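PDB 2JL1: triphenylmethane reductase from Citrobacter sp., which binds NADP(H) in a Rossmann-type domain of the NmrA-like family and probably uses it to reduce, and so decolourise, triphenylmethane dyes. Local coordinates for residues Tyr107-Glu112 against Asn197-Gln202; Arg139-Thr144 against Ile169-Thr174. One frame throughout, in Å; residues are numbered along the deposited sequence.

How the contacts relate
Contacts 1 and 2 lie side by side at the C-terminal ends of strands 101-107, 135-140 and 194-198 of one parallel sheet; only 169-174 comes from outside it, in the loop before helix 175-186. Along the chain, 107-112 comes first, then 139-144 and 169-174, and 197-202 last, so both partners of contact 2 lie between those of contact 1. Their centres are about 7 Å apart. Strand 135-140 runs between strands 101-107 and 194-198, and R139 joins the contacts directly: its NH1 forms a salt bridge with E111 OE1 at 2.8 Å. Contact 2 holds the nicotinamide end of NADP, while contact 1 adjoins it, V199 packing on A141.

Contact 1 of 2, residues Tyr107-Glu112 against Asn197-Gln202; sequences YAFAEE and NLVSNQ
A type II beta turn from Y107 to A110, leaving the end of strand 101-107, meets the end of strand 194-198 and the loop residue after it, through A108, F109, N197 and V199. The turn exposes F109 N to the side chain of N197, and its hydrogen bond to N197 OD1 is 3.0 Å long and nearly straight at 170°. The donor stands above the plane of the carboxamide. N197 CG, anti to its carbonyl carbon (chi1 -68°), is thereby set against the turn. The same amide lies almost parallel to the F109 ring, the planes only 7° apart, with N197 CG 3.9 Å above the ring and shifted toward its rim near CE1. N197 CB adds a CH-pi contact over that face. One side chain therefore serves the turn twice, by polar bond and by flat stack. Beside this pair, V199 CG1 presses on A108 CB at 3.4 Å, tighter than usual for two carbons, and also reaches F109 CE2 at 4.1 Å. Beyond the contact, strand 135-140 separates the two strands, with backbone hydrogen bonds from A108 to N140 and from L198 to R139; helix 117-130 packs against Y107 and A110, and helix 266-271 against L198.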
ATOM      1  N   TYR A 107      -5.307  10.624  -3.907  1.00 23.39           N
ATOM      2  CA  TYR A 107      -4.605  11.903  -3.969  1.00 24.02           C
ATOM      3  C   TYR A 107      -3.894  11.930  -5.318  1.00 23.03           C
ATOM      4  O   TYR A 107      -3.217  10.965  -5.682  1.00 22.99           O
ATOM      5  CB  TYR A 107      -3.653  12.020  -2.778  1.00 24.66           C
ATOM      6  CG  TYR A 107      -2.844  13.293  -2.709  1.00 25.93           C
ATOM      7  CD1 TYR A 107      -3.478  14.545  -2.665  1.00 25.61           C
ATOM      8  CD2 TYR A 107      -1.450  13.248  -2.664  1.00 27.68           C
ATOM      9  CE1 TYR A 107      -2.737  15.743  -2.599  1.00 30.23           C
ATOM     10  CE2 TYR A 107      -0.688  14.444  -2.593  1.00 29.16           C
ATOM     11  CZ  TYR A 107      -1.350  15.687  -2.557  1.00 28.62           C
ATOM     12  OH  TYR A 107      -0.631  16.875  -2.496  1.00 31.25           O
ATOM     13  N   ALA A 108      -4.120  13.002  -6.084  1.00 22.31           N
ATOM     14  CA  ALA A 108      -3.621  13.120  -7.446  1.00 21.05           C
ATOM     15  C   ALA A 108      -2.113  13.108  -7.445  1.00 21.48           C
ATOM     16  O   ALA A 108      -1.463  13.683  -6.553  1.00 21.04           O
ATOM     17  CB  ALA A 108      -4.135  14.401  -8.098  1.00 22.06           C
ATOM     18  N   PHE A 109      -1.560  12.454  -8.446  1.00 20.73           N
ATOM     19  CA  PHE A 109      -0.119  12.378  -8.643  1.00 21.06           C
ATOM     20  C   PHE A 109       0.633  11.874  -7.413  1.00 21.75           C
ATOM     21  O   PHE A 109       1.768  12.297  -7.157  1.00 21.87           O
ATOM     22  CB  PHE A 109       0.419  13.712  -9.159  1.00 21.31           C
ATOM     23  CG  PHE A 109      -0.295  14.188 -10.397  1.00 22.37           C
ATOM     24  CD1 PHE A 109      -0.167  13.490 -11.599  1.00 25.69           C
ATOM     25  CD2 PHE A 109      -1.118  15.282 -10.346  1.00 22.35           C
ATOM     26  CE1 PHE A 109      -0.838  13.918 -12.755  1.00 27.22           C
ATOM     27  CE2 PHE A 109      -1.789  15.726 -11.489  1.00 22.19           C
ATOM     28  CZ  PHE A 109      -1.646  15.039 -12.692  1.00 24.78           C
ATOM     29  N   ALA A 110       0.011  10.949  -6.674  1.00 21.46           N
ATOM     30  CA  ALA A 110       0.565  10.505  -5.382  1.00 22.60           C
ATOM     31  C   ALA A 110       2.014   9.988  -5.506  1.00 23.37           C
ATOM     32  O   ALA A 110       2.853  10.236  -4.615  1.00 24.61           O
ATOM     33  CB  ALA A 110      -0.341   9.430  -4.753  1.00 22.26           C
ATOM     34  N   GLU A 111       2.321   9.303  -6.602  1.00 23.72           N
ATOM     35  CA  GLU A 111       3.669   8.731  -6.789  1.00 26.40           C
ATOM     36  C   GLU A 111       4.780   9.792  -6.794  1.00 27.47           C
ATOM     37  O   GLU A 111       5.932   9.497  -6.466  1.00 28.83           O
ATOM     38  CB  GLU A 111       3.743   7.961  -8.094  1.00 25.32           C
ATOM     39  CG  GLU A 111       2.894   6.711  -8.126  1.00 27.08           C
ATOM     40  CD  GLU A 111       1.489   6.956  -8.675  1.00 27.43           C
ATOM     41  OE1 GLU A 111       1.064   8.129  -8.843  1.00 26.16           O
ATOM     42  OE2 GLU A 111       0.813   5.949  -8.948  1.00 28.62           O
ATOM     43  N   GLU A 112       4.423  11.020  -7.160  1.00 29.06           N
ATOM     44  CA  GLU A 112       5.392  12.123  -7.246  1.00 30.89           C
ATOM     45  C   GLU A 112       5.349  13.039  -6.042  1.00 30.95           C
ATOM     46  O   GLU A 112       6.101  14.032  -5.968  1.00 30.41           O
ATOM     47  CB  GLU A 112       5.143  12.935  -8.520  1.00 31.32           C
ATOM     48  CG  GLU A 112       5.616  12.195  -9.753  1.00 35.06           C
ATOM     49  CD  GLU A 112       4.588  11.228 -10.300  1.00 39.90           C
ATOM     50  OE1 GLU A 112       3.369  11.519 -10.222  1.00 43.64           O
ATOM     51  OE2 GLU A 112       4.998  10.183 -10.841  1.00 40.20           O
ATOM     52  N   ASN A 197      -6.873  11.570 -12.253  1.00 23.79           N
ATOM     53  CA  ASN A 197      -6.220  12.606 -11.441  1.00 23.66           C
ATOM     54  C   ASN A 197      -7.095  13.849 -11.536  1.00 23.67           C
ATOM     55  O   ASN A 197      -7.109  14.519 -12.553  1.00 24.20           O
ATOM     56  CB  ASN A 197      -4.766  12.841 -11.897  1.00 24.41           C
ATOM     57  CG  ASN A 197      -3.855  11.657 -11.600  1.00 24.81           C
ATOM     58  OD1 ASN A 197      -3.460  11.397 -10.443  1.00 26.04           O
ATOM     59  ND2 ASN A 197      -3.475  10.950 -12.652  1.00 27.87           N
ATOM     60  N   LEU A 198      -7.877  14.098 -10.479  1.00 22.92           N
ATOM     61  CA  LEU A 198      -8.931  15.101 -10.476  1.00 22.35           C
ATOM     62  C   LEU A 198      -8.413  16.438  -9.947  1.00 21.89           C
ATOM     63  O   LEU A 198      -8.484  16.731  -8.754  1.00 21.70           O
ATOM     64  CB  LEU A 198     -10.175  14.573  -9.701  1.00 22.36           C
ATOM     65  CG  LEU A 198     -10.794  13.256 -10.213  1.00 23.32           C
ATOM     66  CD1 LEU A 198     -11.900  12.711  -9.274  1.00 22.35           C
ATOM     67  CD2 LEU A 198     -11.351  13.402 -11.663  1.00 22.26           C
ATOM     68  N   VAL A 199      -7.877  17.235 -10.868  1.00 21.38           N
ATOM     69  CA  VAL A 199      -7.219  18.488 -10.551  1.00 21.03           C
ATOM     70  C   VAL A 199      -7.648  19.552 -11.575  1.00 21.32           C
ATOM     71  O   VAL A 199      -8.327  19.263 -12.586  1.00 21.52           O
ATOM     72  CB  VAL A 199      -5.662  18.355 -10.570  1.00 21.37           C
ATOM     73  CG1 VAL A 199      -5.171  17.233  -9.659  1.00 20.41           C
ATOM     74  CG2 VAL A 199      -5.150  18.129 -11.983  1.00 20.23           C
ATOM     75  N   SER A 200      -7.216  20.777 -11.328  1.00 20.71           N
ATOM     76  CA  SER A 200      -7.523  21.897 -12.223  1.00 21.68           C
ATOM     77  C   SER A 200      -6.548  21.944 -13.376  1.00 21.79           C
ATOM     78  O   SER A 200      -5.361  21.738 -13.179  1.00 22.38           O
ATOM     79  CB  SER A 200      -7.371  23.211 -11.462  1.00 21.03           C
ATOM     80  OG  SER A 200      -7.772  24.298 -12.269  1.00 23.32           O
ATOM     81  N   ASN A 201      -7.042  22.280 -14.566  1.00 21.56           N
ATOM     82  CA  ASN A 201      -6.159  22.649 -15.670  1.00 21.85           C
ATOM     83  C   ASN A 201      -6.098  24.177 -15.876  1.00 21.70           C
ATOM     84  O   ASN A 201      -5.764  24.668 -16.954  1.00 21.48           O
ATOM     85  CB  ASN A 201      -6.543  21.901 -16.960  1.00 21.71           C
ATOM     86  CG  ASN A 201      -8.003  22.063 -17.326  1.00 22.55           C
ATOM     87  OD1 ASN A 201      -8.721  22.911 -16.777  1.00 21.47           O
ATOM     88  ND2 ASN A 201      -8.460  21.225 -18.255  1.00 21.84           N
ATOM     89  N   GLN A 202      -6.430  24.905 -14.817  1.00 21.54           N
ATOM     90  CA  GLN A 202      -6.229  26.354 -14.736  1.00 22.29           C
ATOM     91  C   GLN A 202      -5.669  26.706 -13.348  1.00 21.60           C
ATOM     92  O   GLN A 202      -6.353  27.319 -12.518  1.00 21.30           O
ATOM     93  CB  GLN A 202      -7.528  27.118 -15.004  1.00 22.93           C
ATOM     94  CG  GLN A 202      -8.106  26.892 -16.394  1.00 27.21           C
ATOM     95  CD  GLN A 202      -9.377  27.676 -16.591  1.00 34.41           C
ATOM     96  OE1 GLN A 202     -10.471  27.239 -16.178  1.00 35.99           O
ATOM     97  NE2 GLN A 202      -9.245  28.860 -17.183  1.00 35.07           N
TER

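Contact 2 of 2, residues Arg139-Thr144 against Ile169-Thr174; sequences RNALYT and IVNSVT. With NAP (NADP nicotinamide-adenine-dinucleotide phosphate), chain B; GOL (glycerol), chain F.
T144 and S172 join their hydroxyls at the tight end of this contact, where OG1 and OG lie 2.7 Å apart and either could be the donor. The torsions bring them together: T144 OG1 stands beside its backbone N (chi1 -58°), while S172 OG sits between its backbone N and carbonyl carbon (chi1 70°). Both oxygens have further partners, S172 OG in W204 NE1 and T144 OG1 in one glycerol. Alongside, a single beta bridge pairs Y143 with V173: V173 N donates to L142 O at 3.2 Å, and T144 N to V173 O at 3.1 Å. Y143 CA adds a CA-H...O contact to the same oxygen.

Toward N171 the direct packing thins. A141 CB reaches N171 O at 3.6 Å but the side-chain OD1 only at 4.1 Å, and much of the link passes through a second glycerol, probably from the crystallisation liquor. Its O1 accepts from L142 N and donates to N171 OD1, while N171 ND2 donates to its O2 at 2.9 Å.

With its backbone bridged to V173, Y143 turns its ring over the cofactor. The carboxamide carbon C7N of NADP lies 3.7 Å above the ring, over its centre, and Y143 OH donates to O5D. The carboxamide is also gripped by backbone: N7N donates to A141 O, and Y143 N to O7N at 2.9 Å. This main-chain grip, from the loop that follows a parallel strand, is consistent with the nicotinamide site of short-chain dehydrogenase/reductase-type Rossmann folds, to which the NmrA-like family is related.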
ATOM      1  N   ARG A 139      -8.554  10.334  -7.773  1.00 20.77           N
ATOM      2  CA  ARG A 139      -7.374  10.903  -7.121  1.00 21.26           C
ATOM      3  C   ARG A 139      -7.538  12.411  -7.009  1.00 21.60           C
ATOM      4  O   ARG A 139      -7.279  13.142  -7.958  1.00 23.05           O
ATOM      5  CB  ARG A 139      -6.110  10.551  -7.909  1.00 21.15           C
ATOM      6  CG  ARG A 139      -5.725   9.083  -7.856  1.00 20.57           C
ATOM      7  CD  ARG A 139      -4.379   8.911  -8.510  1.00 20.93           C
ATOM      8  NE  ARG A 139      -3.700   7.695  -8.067  1.00 24.36           N
ATOM      9  CZ  ARG A 139      -2.402   7.465  -8.291  1.00 25.99           C
ATOM     10  NH1 ARG A 139      -1.675   8.361  -8.963  1.00 22.73           N
ATOM     11  NH2 ARG A 139      -1.821   6.357  -7.847  1.00 22.80           N
ATOM     12  N   ASN A 140      -8.006  12.871  -5.851  1.00 22.30           N
ATOM     13  CA  ASN A 140      -8.409  14.268  -5.700  1.00 21.64           C
ATOM     14  C   ASN A 140      -7.212  15.192  -5.520  1.00 21.22           C
ATOM     15  O   ASN A 140      -6.236  14.819  -4.893  1.00 20.31           O
ATOM     16  CB  ASN A 140      -9.377  14.431  -4.523  1.00 20.70           C
ATOM     17  CG  ASN A 140     -10.750  13.842  -4.804  1.00 21.72           C
ATOM     18  OD1 ASN A 140     -11.099  13.541  -5.955  1.00 22.86           O
ATOM     19  ND2 ASN A 140     -11.520  13.637  -3.750  1.00 23.71           N
ATOM     20  N   ALA A 141      -7.326  16.409  -6.063  1.00 21.00           N
ATOM     21  CA  ALA A 141      -6.438  17.508  -5.725  1.00 19.76           C
ATOM     22  C   ALA A 141      -6.662  17.977  -4.280  1.00 21.29           C
ATOM     23  O   ALA A 141      -7.678  17.655  -3.648  1.00 20.70           O
ATOM     24  CB  ALA A 141      -6.712  18.694  -6.668  1.00 19.89           C
ATOM     25  N   LEU A 142      -5.712  18.757  -3.764  1.00 21.25           N
ATOM     26  CA  LEU A 142      -5.984  19.567  -2.589  1.00 22.06           C
ATOM     27  C   LEU A 142      -7.264  20.386  -2.805  1.00 22.30           C
ATOM     28  O   LEU A 142      -7.554  20.782  -3.933  1.00 21.20           O
ATOM     29  CB  LEU A 142      -4.812  20.503  -2.320  1.00 23.42           C
ATOM     30  CG  LEU A 142      -3.446  19.845  -2.082  1.00 24.97           C
ATOM     31  CD1 LEU A 142      -2.373  20.964  -2.004  1.00 27.93           C
ATOM     32  CD2 LEU A 142      -3.485  18.999  -0.774  1.00 29.31           C
ATOM     33  N   TYR A 143      -8.027  20.616  -1.731  1.00 21.34           N
ATOM     34  CA  TYR A 143      -9.249  21.421  -1.793  1.00 22.20           C
ATOM     35  C   TYR A 143      -8.954  22.910  -1.901  1.00 21.72           C
ATOM     36  O   TYR A 143      -8.230  23.447  -1.087  1.00 21.13           O
ATOM     37  CB  TYR A 143     -10.133  21.196  -0.558  1.00 22.61           C
ATOM     38  CG  TYR A 143     -10.549  19.762  -0.296  1.00 24.12           C
ATOM     39  CD1 TYR A 143     -10.834  18.901  -1.345  1.00 25.40           C
ATOM     40  CD2 TYR A 143     -10.705  19.289   1.011  1.00 22.78           C
ATOM     41  CE1 TYR A 143     -11.230  17.555  -1.111  1.00 27.31           C
ATOM     42  CE2 TYR A 143     -11.100  17.965   1.263  1.00 25.84           C
ATOM     43  CZ  TYR A 143     -11.372  17.116   0.193  1.00 26.78           C
ATOM     44  OH  TYR A 143     -11.778  15.832   0.415  1.00 28.30           O
ATOM     45  N   THR A 144      -9.532  23.568  -2.907  1.00 21.80           N
ATOM     46  CA  THR A 144      -9.469  25.035  -2.998  1.00 21.89           C
ATOM     47  C   THR A 144     -10.015  25.654  -1.702  1.00 22.88           C
ATOM     48  O   THR A 144      -9.516  26.682  -1.246  1.00 22.35           O
ATOM     49  CB  THR A 144     -10.283  25.515  -4.188  1.00 22.25           C
ATOM     50  OG1 THR A 144      -9.771  24.894  -5.364  1.00 20.80           O
ATOM     51  CG2 THR A 144     -10.232  27.048  -4.352  1.00 18.76           C
ATOM     52  N   ILE A 169       2.800  26.696  -7.665  1.00 19.17           N
ATOM     53  CA  ILE A 169       1.605  26.575  -8.476  1.00 19.95           C
ATOM     54  C   ILE A 169       0.570  25.664  -7.790  1.00 20.21           C
ATOM     55  O   ILE A 169       0.932  24.636  -7.211  1.00 21.46           O
ATOM     56  CB  ILE A 169       1.989  26.054  -9.880  1.00 20.15           C
ATOM     57  CG1 ILE A 169       2.845  27.117 -10.615  1.00 19.77           C
ATOM     58  CG2 ILE A 169       0.752  25.698 -10.694  1.00 20.92           C
ATOM     59  CD1 ILE A 169       3.543  26.555 -11.876  1.00 21.04           C
ATOM     60  N   VAL A 170      -0.713  26.033  -7.864  1.00 20.35           N
ATOM     61  CA  VAL A 170      -1.759  25.298  -7.161  1.00 18.37           C
ATOM     62  C   VAL A 170      -2.834  24.789  -8.132  1.00 19.40           C
ATOM     63  O   VAL A 170      -3.526  25.569  -8.777  1.00 20.08           O
ATOM     64  CB  VAL A 170      -2.418  26.148  -6.024  1.00 19.12           C
ATOM     65  CG1 VAL A 170      -3.365  25.283  -5.165  1.00 16.92           C
ATOM     66  CG2 VAL A 170      -1.349  26.788  -5.099  1.00 16.45           C
ATOM     67  N   ASN A 171      -3.017  23.476  -8.156  1.00 18.56           N
ATOM     68  CA  ASN A 171      -3.960  22.806  -9.071  1.00 18.78           C
ATOM     69  C   ASN A 171      -5.242  22.382  -8.329  1.00 18.78           C
ATOM     70  O   ASN A 171      -5.978  21.474  -8.774  1.00 18.92           O
ATOM     71  CB  ASN A 171      -3.257  21.591  -9.691  1.00 18.13           C
ATOM     72  CG  ASN A 171      -2.925  20.534  -8.645  1.00 17.99           C
ATOM     73  OD1 ASN A 171      -3.243  20.708  -7.444  1.00 20.32           O
ATOM     74  ND2 ASN A 171      -2.296  19.445  -9.076  1.00 18.23           N
ATOM     75  N   SER A 172      -5.514  23.056  -7.207  1.00 19.56           N
ATOM     76  CA  SER A 172      -6.659  22.729  -6.346  1.00 20.13           C
ATOM     77  C   SER A 172      -8.014  22.785  -7.050  1.00 21.38           C
ATOM     78  O   SER A 172      -8.191  23.489  -8.039  1.00 21.19           O
ATOM     79  CB  SER A 172      -6.686  23.630  -5.105  1.00 20.55           C
ATOM     80  OG  SER A 172      -7.027  24.976  -5.451  1.00 21.38           O
ATOM     81  N   VAL A 173      -8.975  22.023  -6.557  0.50 21.61           N
ATOM     82  CA  VAL A 173     -10.356  22.171  -7.024  0.50 21.58           C
ATOM     83  C   VAL A 173     -11.265  22.091  -5.795  0.50 21.54           C
ATOM     84  O   VAL A 173     -10.904  21.482  -4.789  0.50 21.92           O
ATOM     85  CB  VAL A 173     -10.747  21.100  -8.068  0.50 21.63           C
ATOM     86  CG1 VAL A 173     -10.022  21.307  -9.410  0.50 19.70           C
ATOM     87  CG2 VAL A 173     -10.456  19.719  -7.528  0.50 20.72           C
ATOM     88  N   THR A 174     -12.445  22.687  -5.887  1.00 21.86           N
ATOM     89  CA  THR A 174     -13.381  22.753  -4.752  1.00 21.24           C
ATOM     90  C   THR A 174     -13.907  21.344  -4.383  1.00 21.54           C
ATOM     91  O   THR A 174     -14.011  20.456  -5.236  1.00 21.53           O
ATOM     92  CB  THR A 174     -14.561  23.681  -5.026  1.00 21.07           C
ATOM     93  OG1 THR A 174     -15.310  23.175  -6.127  1.00 20.82           O
ATOM     94  CG2 THR A 174     -14.099  25.155  -5.357  1.00 20.95           C
TER
HETATM   95  PA  NAP B1288     -14.160  15.870   6.903  1.00 36.33           P
HETATM   96  O1A NAP B1288     -13.183  16.177   7.984  1.00 36.71           O
HETATM   97  O2A NAP B1288     -15.267  16.839   6.760  1.00 33.47           O
HETATM   98  O5B NAP B1288     -14.764  14.403   7.068  1.00 36.23           O
HETATM   99  C5B NAP B1288     -14.024  13.284   7.505  1.00 38.62           C
HETATM  100  C4B NAP B1288     -15.063  12.185   7.669  1.00 38.50           C
HETATM  101  O4B NAP B1288     -14.460  10.979   8.119  1.00 40.48           O
HETATM  102  C3B NAP B1288     -16.082  12.624   8.720  1.00 38.56           C
HETATM  103  O3B NAP B1288     -17.381  12.373   8.249  1.00 35.97           O
HETATM  104  C2B NAP B1288     -15.802  11.727   9.893  1.00 39.72           C
HETATM  105  O2B NAP B1288     -16.983  11.367  10.537  1.00 43.53           O
HETATM  106  C1B NAP B1288     -15.231  10.504   9.205  1.00 37.27           C
HETATM  107  N9A NAP B1288     -14.490   9.690  10.178  1.00 35.60           N
HETATM  108  C8A NAP B1288     -13.492  10.083  11.026  1.00 35.30           C
HETATM  109  N7A NAP B1288     -13.111   9.002  11.746  1.00 36.35           N
HETATM  110  C5A NAP B1288     -13.872   7.944  11.381  1.00 34.60           C
HETATM  111  C6A NAP B1288     -13.910   6.614  11.801  1.00 35.09           C
HETATM  112  N6A NAP B1288     -13.090   6.169  12.749  1.00 34.45           N
HETATM  113  N1A NAP B1288     -14.815   5.756  11.219  1.00 34.41           N
HETATM  114  C2A NAP B1288     -15.680   6.207  10.246  1.00 33.61           C
HETATM  115  N3A NAP B1288     -15.635   7.518   9.827  1.00 33.67           N
HETATM  116  C4A NAP B1288     -14.745   8.370  10.396  1.00 34.70           C
HETATM  117  O3  NAP B1288     -13.312  15.776   5.520  1.00 34.94           O
HETATM  118  PN  NAP B1288     -13.675  16.280   4.034  1.00 35.18           P
HETATM  119  O1N NAP B1288     -15.030  15.787   3.735  1.00 32.01           O
HETATM  120  O2N NAP B1288     -13.375  17.735   3.930  1.00 35.10           O
HETATM  121  O5D NAP B1288     -12.630  15.400   3.120  1.00 34.42           O
HETATM  122  C5D NAP B1288     -12.786  13.991   3.024  1.00 36.46           C
HETATM  123  C4D NAP B1288     -11.476  13.204   3.143  1.00 37.74           C
HETATM  124  O4D NAP B1288     -10.536  13.714   2.214  1.00 39.24           O
HETATM  125  C3D NAP B1288     -10.822  13.341   4.520  1.00 38.77           C
HETATM  126  O3D NAP B1288     -11.179  12.342   5.442  1.00 38.26           O
HETATM  127  C2D NAP B1288      -9.332  13.318   4.235  1.00 39.87           C
HETATM  128  O2D NAP B1288      -8.758  12.027   4.250  1.00 41.63           O
HETATM  129  C1D NAP B1288      -9.253  13.824   2.810  1.00 41.70           C
HETATM  130  N1N NAP B1288      -8.742  15.204   2.842  1.00 43.62           N
HETATM  131  C2N NAP B1288      -8.355  15.743   1.656  1.00 45.88           C
HETATM  132  C3N NAP B1288      -7.828  17.002   1.616  1.00 45.73           C
HETATM  133  C7N NAP B1288      -7.389  17.585   0.342  1.00 45.88           C
HETATM  134  O7N NAP B1288      -6.977  18.949   0.380  1.00 45.63           O
HETATM  135  N7N NAP B1288      -7.372  16.786  -0.731  1.00 43.55           N
HETATM  136  C4N NAP B1288      -7.779  17.783   2.790  1.00 46.53           C
HETATM  137  C5N NAP B1288      -8.261  17.261   3.965  1.00 46.88           C
HETATM  138  C6N NAP B1288      -8.697  15.932   3.994  1.00 45.79           C
HETATM  139  P2B NAP B1288     -17.526  12.166  11.831  1.00 49.09           P
HETATM  140  O1X NAP B1288     -18.561  13.161  11.342  1.00 47.46           O
HETATM  141  O2X NAP B1288     -16.419  12.912  12.558  1.00 46.44           O
HETATM  142  O3X NAP B1288     -18.137  11.106  12.725  1.00 48.15           O
HETATM  143  C1  GOL F1292      -1.991  18.294  -5.275  1.00 29.60           C
HETATM  144  O1  GOL F1292      -3.285  18.850  -5.478  1.00 22.96           O
HETATM  145  C2  GOL F1292      -1.764  17.029  -6.130  1.00 27.61           C
HETATM  146  O2  GOL F1292      -1.178  17.347  -7.356  1.00 26.70           O
HETATM  147  C3  GOL F1292      -0.796  16.084  -5.413  1.00 29.18           C
HETATM  148  O3  GOL F1292       0.285  15.625  -6.201  1.00 26.38           O